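Local coordinates for protein probable succinyl-CoA:3-ketoacid coenzyme A transferase subunit B (Bacillus subtilis, PDB 3CDK) that probably catalyses, as subunit B of a transferase, the transfer of coenzyme A from succinyl-CoA to a 3-oxo acid, giving a 3-oxoacyl-CoA and succinate, at residues Leu174-Asp177 with Leu178-Phe181; Ile199-Val202 with Tyr203-Glu207. One frame throughout, in Å; residues are numbered along the deposited sequence.

Contact 1: residues Leu174-Asp177 with Leu178-Phe181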
loop_
_atom_site.group_PDB
_atom_site.type_symbol
_atom_site.label_atom_id
_atom_site.label_comp_id
_atom_site.label_asym_id
_atom_site.label_seq_id
_atom_site.Cartn_x
_atom_site.Cartn_y
_atom_site.Cartn_z
ATOM N N LEU B 174 1.308 12.280 -30.224
ATOM C CA LEU B 174 0.001 11.931 -30.764
ATOM C C LEU B 174 0.174 11.261 -32.112
ATOM O O LEU B 174 0.854 11.812 -32.998
ATOM C CB LEU B 174 -0.876 13.177 -30.913
ATOM C CG LEU B 174 -2.121 13.085 -31.815
ATOM C CD1 LEU B 174 -3.159 12.052 -31.335
ATOM C CD2 LEU B 174 -2.782 14.454 -31.956
ATOM N N ILE B 175 -0.438 10.091 -32.304
ATOM C CA ILE B 175 -0.468 9.554 -33.654
ATOM C C ILE B 175 -1.895 9.451 -34.233
ATOM O O ILE B 175 -2.798 8.878 -33.629
ATOM C CB ILE B 175 0.387 8.248 -33.859
ATOM C CG1 ILE B 175 -0.499 7.044 -34.042
ATOM C CG2 ILE B 175 1.477 8.009 -32.774
ATOM C CD1 ILE B 175 -0.040 6.200 -35.103
ATOM N N THR B 176 -2.105 10.044 -35.401
ATOM C CA THR B 176 -3.406 9.923 -36.034
ATOM C C THR B 176 -3.275 9.024 -37.250
ATOM O O THR B 176 -2.233 8.416 -37.450
ATOM C CB THR B 176 -4.002 11.301 -36.443
ATOM O OG1 THR B 176 -3.233 11.895 -37.515
ATOM C CG2 THR B 176 -4.087 12.224 -35.257
ATOM N N ASP B 177 -4.341 8.924 -38.036
ATOM C CA ASP B 177 -4.302 8.204 -39.298
ATOM C C ASP B 177 -3.598 9.071 -40.317
ATOM O O ASP B 177 -3.280 8.624 -41.422
ATOM C CB ASP B 177 -5.723 7.869 -39.789
ATOM C CG ASP B 177 -6.715 9.016 -39.578
ATOM O OD1 ASP B 177 -6.542 9.821 -38.628
ATOM O OD2 ASP B 177 -7.681 9.100 -40.363
ATOM N N LEU B 178 -3.362 10.325 -39.938
ATOM C CA LEU B 178 -2.777 11.300 -40.855
ATOM C C LEU B 178 -1.364 11.699 -40.463
ATOM O O LEU B 178 -0.491 11.853 -41.339
ATOM C CB LEU B 178 -3.660 12.547 -40.929
ATOM C CG LEU B 178 -4.825 12.593 -41.938
ATOM C CD1 LEU B 178 -5.556 11.247 -42.246
ATOM C CD2 LEU B 178 -5.807 13.681 -41.504
ATOM N N ALA B 179 -1.123 11.841 -39.155
ATOM C CA ALA B 179 0.081 12.516 -38.699
ATOM C C ALA B 179 0.626 11.998 -37.405
ATOM O O ALA B 179 -0.062 11.293 -36.656
ATOM C CB ALA B 179 -0.174 14.000 -38.580
ATOM N N VAL B 180 1.877 12.354 -37.143
ATOM C CA VAL B 180 2.435 12.174 -35.827
ATOM C C VAL B 180 2.839 13.543 -35.276
ATOM O O VAL B 180 3.443 14.364 -36.007
ATOM C CB VAL B 180 3.642 11.246 -35.849
ATOM C CG1 VAL B 180 4.030 10.849 -34.403
ATOM C CG2 VAL B 180 3.347 10.027 -36.696
ATOM N N PHE B 181 2.494 13.775 -34.006
ATOM C CA PHE B 181 2.782 15.033 -33.315
ATOM C C PHE B 181 3.533 14.789 -32.037
ATOM O O PHE B 181 3.192 13.880 -31.301
ATOM C CB PHE B 181 1.495 15.764 -32.937
ATOM C CG PHE B 181 0.749 16.339 -34.109
ATOM C CD1 PHE B 181 1.131 17.564 -34.664
ATOM C CD2 PHE B 181 -0.344 15.661 -34.654
ATOM C CE1 PHE B 181 0.436 18.104 -35.736
ATOM C CE2 PHE B 181 -1.038 16.184 -35.725
ATOM C CZ PHE B 181 -0.655 17.411 -36.266
#
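A tight beta hairpin joins strands 173-175 and 179-184, and its two arms face each other at Leu-174 with Phe-181 and Ile-175 with Val-180. Leu-174 and Phe-181 form an antiparallel hydrogen-bonded pair: Leu-174 N reaches Phe-181 O at 2.7 Å, and Phe-181 N returns the bond to Leu-174 O. On the same face of the sheet the two side chains run alongside each other, and the CD2 branch of Leu-174 meets CD2 of the Phe-181 ring at 3.8 Å, approaching obliquely. Ile-175 and Val-180 make the next, non-hydrogen-bonded pair and point to the other face, where Ile-175 CG2 lies 4.2 Å from Val-180 CG1, beside Arg-14 of helix 5-16. Flanking this pair are two CA-H...O contacts, from Val-180 CA to Leu-174 O at 3.3 Å and from Ile-175 CA to Ala-179 O. Beyond it the chain reverses through Asp-177 and Leu-178; the last backbone bond before the turn runs from Thr-176 N to Ala-179 O at 2.7 Å, while the N-H of Ala-179 is taken by the threonine hydroxyl. Within this reversal Thr-176 builds an ST turn. With chi1 at 68°, OG1 sits between its own backbone N and carbonyl carbon and leans over the turn, where it accepts Leu-178 N at 2.9 Å and Ala-179 N at 2.7 Å. The same hydroxyl is also hydrogen-bonded to His-148 ND1, while the carboxylate of Asp-177 takes the backbone N-H of His-148 at OD1. Asp-177 and Leu-178 extend side by side from the end of the turn, with Leu-178 CD1 lying 3.6 Å from Asp-177 OD2, a carboxylate oxygen that also comes close to the like-charged Glu-147.

Contact 2: residues Ile199-Val202 with Tyr203-Glu207; sequences IEEV and YEKTE
In Glu-201, CG is anti to the backbone N (chi1 -176°) and the chain runs on extended; in Lys-205, one turn later, CG is anti to the carbonyl carbon (chi1 -76°) and the rest is likewise stretched out. The two chains therefore cross near their ends, and Lys-205 NZ forms a salt bridge with Glu-201 OE2 at 3.1 Å, coming from above the carboxylate plane. Glu-201 CG also packs on Lys-205 CD, 4.0 Å away. Around the helix, Ile-199 sets CG2 over one face of the Tyr-203 ring in a CH-pi contact, 4.2 Å from the centroid and displaced toward the rim; Phe-210 also meets this ring. Glu-200 and Glu-204 bring like charges close together: OE1 of the former comes within 3.3 Å of OE2 of the latter, their carboxylate planes turned 71° apart. In the backbone, Tyr-203, Glu-204 and Lys-205 each give their N-H to the carbonyl four residues back. Lys-205 then leaves helical geometry, and the hydroxyl of Thr-206, in place of its own N-H, reaches from OG1 to Val-202 O at 2.5 Å and is also hydrogen-bonded to His-148 NE2; Thr-206 N goes to Tyr-203 O. This is the C-terminal end of helix 199-204, the connecting helix of the beta-alpha-beta crossover between the parallel strands 187-193 and 211-212.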
loop_
_atom_site.group_PDB
_atom_site.type_symbol
_atom_site.label_atom_id
_atom_site.label_comp_id
_atom_site.label_asym_id
_atom_site.label_seq_id
_atom_site.Cartn_x
_atom_site.Cartn_y
_atom_site.Cartn_z
ATOM N N ILE B 199 1.708 18.489 -45.545
ATOM C CA ILE B 199 1.601 19.483 -44.478
ATOM C C ILE B 199 0.315 20.295 -44.673
ATOM O O ILE B 199 -0.415 20.565 -43.715
ATOM C CB ILE B 199 2.859 20.412 -44.398
ATOM C CG1 ILE B 199 4.140 19.612 -44.113
ATOM C CG2 ILE B 199 2.701 21.447 -43.289
ATOM C CD1 ILE B 199 4.734 18.828 -45.296
ATOM N N GLU B 200 0.025 20.652 -45.924
ATOM C CA GLU B 200 -1.201 21.370 -46.231
ATOM C C GLU B 200 -2.392 20.634 -45.624
ATOM O O GLU B 200 -3.026 21.138 -44.706
ATOM C CB GLU B 200 -1.367 21.572 -47.731
ATOM C CG GLU B 200 -0.921 22.924 -48.235
ATOM C CD GLU B 200 -1.982 23.569 -49.143
ATOM O OE1 GLU B 200 -3.115 23.765 -48.616
ATOM O OE2 GLU B 200 -1.703 23.871 -50.356
ATOM N N GLU B 201 -2.641 19.419 -46.096
ATOM C CA GLU B 201 -3.750 18.610 -45.604
ATOM C C GLU B 201 -3.881 18.688 -44.110
ATOM O O GLU B 201 -4.985 18.851 -43.603
ATOM C CB GLU B 201 -3.580 17.147 -45.988
ATOM C CG GLU B 201 -4.764 16.293 -45.586
ATOM C CD GLU B 201 -4.805 14.968 -46.297
ATOM O OE1 GLU B 201 -4.251 14.859 -47.410
ATOM O OE2 GLU B 201 -5.411 14.032 -45.754
ATOM N N VAL B 202 -2.750 18.565 -43.415
ATOM C CA VAL B 202 -2.713 18.568 -41.954
ATOM C C VAL B 202 -3.072 19.925 -41.341
ATOM O O VAL B 202 -3.677 19.961 -40.283
ATOM C CB VAL B 202 -1.343 18.100 -41.397
ATOM C CG1 VAL B 202 -1.385 18.081 -39.862
ATOM C CG2 VAL B 202 -1.000 16.737 -41.920
ATOM N N TYR B 203 -2.669 21.024 -41.991
ATOM C CA TYR B 203 -3.172 22.360 -41.641
ATOM C C TYR B 203 -4.667 22.351 -41.817
ATOM O O TYR B 203 -5.396 22.484 -40.847
ATOM C CB TYR B 203 -2.604 23.489 -42.518
ATOM C CG TYR B 203 -1.191 23.961 -42.227
ATOM C CD1 TYR B 203 -0.623 23.871 -40.946
ATOM C CD2 TYR B 203 -0.414 24.547 -43.256
ATOM C CE1 TYR B 203 0.706 24.326 -40.696
ATOM C CE2 TYR B 203 0.900 25.015 -43.021
ATOM C CZ TYR B 203 1.446 24.890 -41.741
ATOM O OH TYR B 203 2.723 25.351 -41.527
ATOM N N GLU B 204 -5.114 22.175 -43.058
ATOM C CA GLU B 204 -6.537 22.164 -43.372
ATOM C C GLU B 204 -7.301 21.334 -42.339
ATOM O O GLU B 204 -8.392 21.706 -41.914
ATOM C CB GLU B 204 -6.797 21.643 -44.785
ATOM C CG GLU B 204 -6.497 22.688 -45.878
ATOM C CD GLU B 204 -6.352 22.104 -47.307
ATOM O OE1 GLU B 204 -6.337 20.861 -47.475
ATOM O OE2 GLU B 204 -6.235 22.901 -48.266
ATOM N N LYS B 205 -6.713 20.235 -41.901
ATOM C CA LYS B 205 -7.461 19.333 -41.060
ATOM C C LYS B 205 -7.243 19.488 -39.546
ATOM O O LYS B 205 -7.711 18.651 -38.790
ATOM C CB LYS B 205 -7.253 17.890 -41.526
ATOM C CG LYS B 205 -8.054 17.583 -42.781
ATOM C CD LYS B 205 -7.992 16.126 -43.193
ATOM C CE LYS B 205 -8.646 15.957 -44.538
ATOM N NZ LYS B 205 -8.402 14.595 -45.024
ATOM N N THR B 206 -6.562 20.553 -39.112
ATOM C CA THR B 206 -6.186 20.717 -37.703
ATOM C C THR B 206 -6.567 22.078 -37.149
ATOM O O THR B 206 -6.315 23.100 -37.782
ATOM C CB THR B 206 -4.695 20.499 -37.502
ATOM O OG1 THR B 206 -4.360 19.190 -37.955
ATOM C CG2 THR B 206 -4.323 20.618 -36.050
ATOM N N GLU B 207 -7.179 22.084 -35.968
ATOM C CA GLU B 207 -7.581 23.335 -35.350
ATOM C C GLU B 207 -6.469 23.855 -34.467
ATOM O O GLU B 207 -6.283 25.065 -34.342
ATOM C CB GLU B 207 -8.825 23.143 -34.509
ATOM C CG GLU B 207 -9.917 22.334 -35.181
ATOM C CD GLU B 207 -11.317 22.901 -34.931
ATOM O OE1 GLU B 207 -11.848 23.516 -35.903
ATOM O OE2 GLU B 207 -11.861 22.740 -33.788
#

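From the N terminus, the chain first closes contact 1, the turn between strands 173-175 and 179-184, then runs through strand 187-193 before contact 2 forms along helix 199-204. The two local contacts are in series, neither enclosing nor crossing the other, with centres about 12 Å apart. They nevertheless meet: Leu-178 CD2 packs on Lys-205 CD at 3.7 Å, and Phe-181 CZ lies 3.7 Å from Val-202 CG1. His-148 lies between the two contacts, one ring nitrogen serving each threonine. The hairpin within the main sheet is thus joined to the crossover helix that packs against strand 187-193.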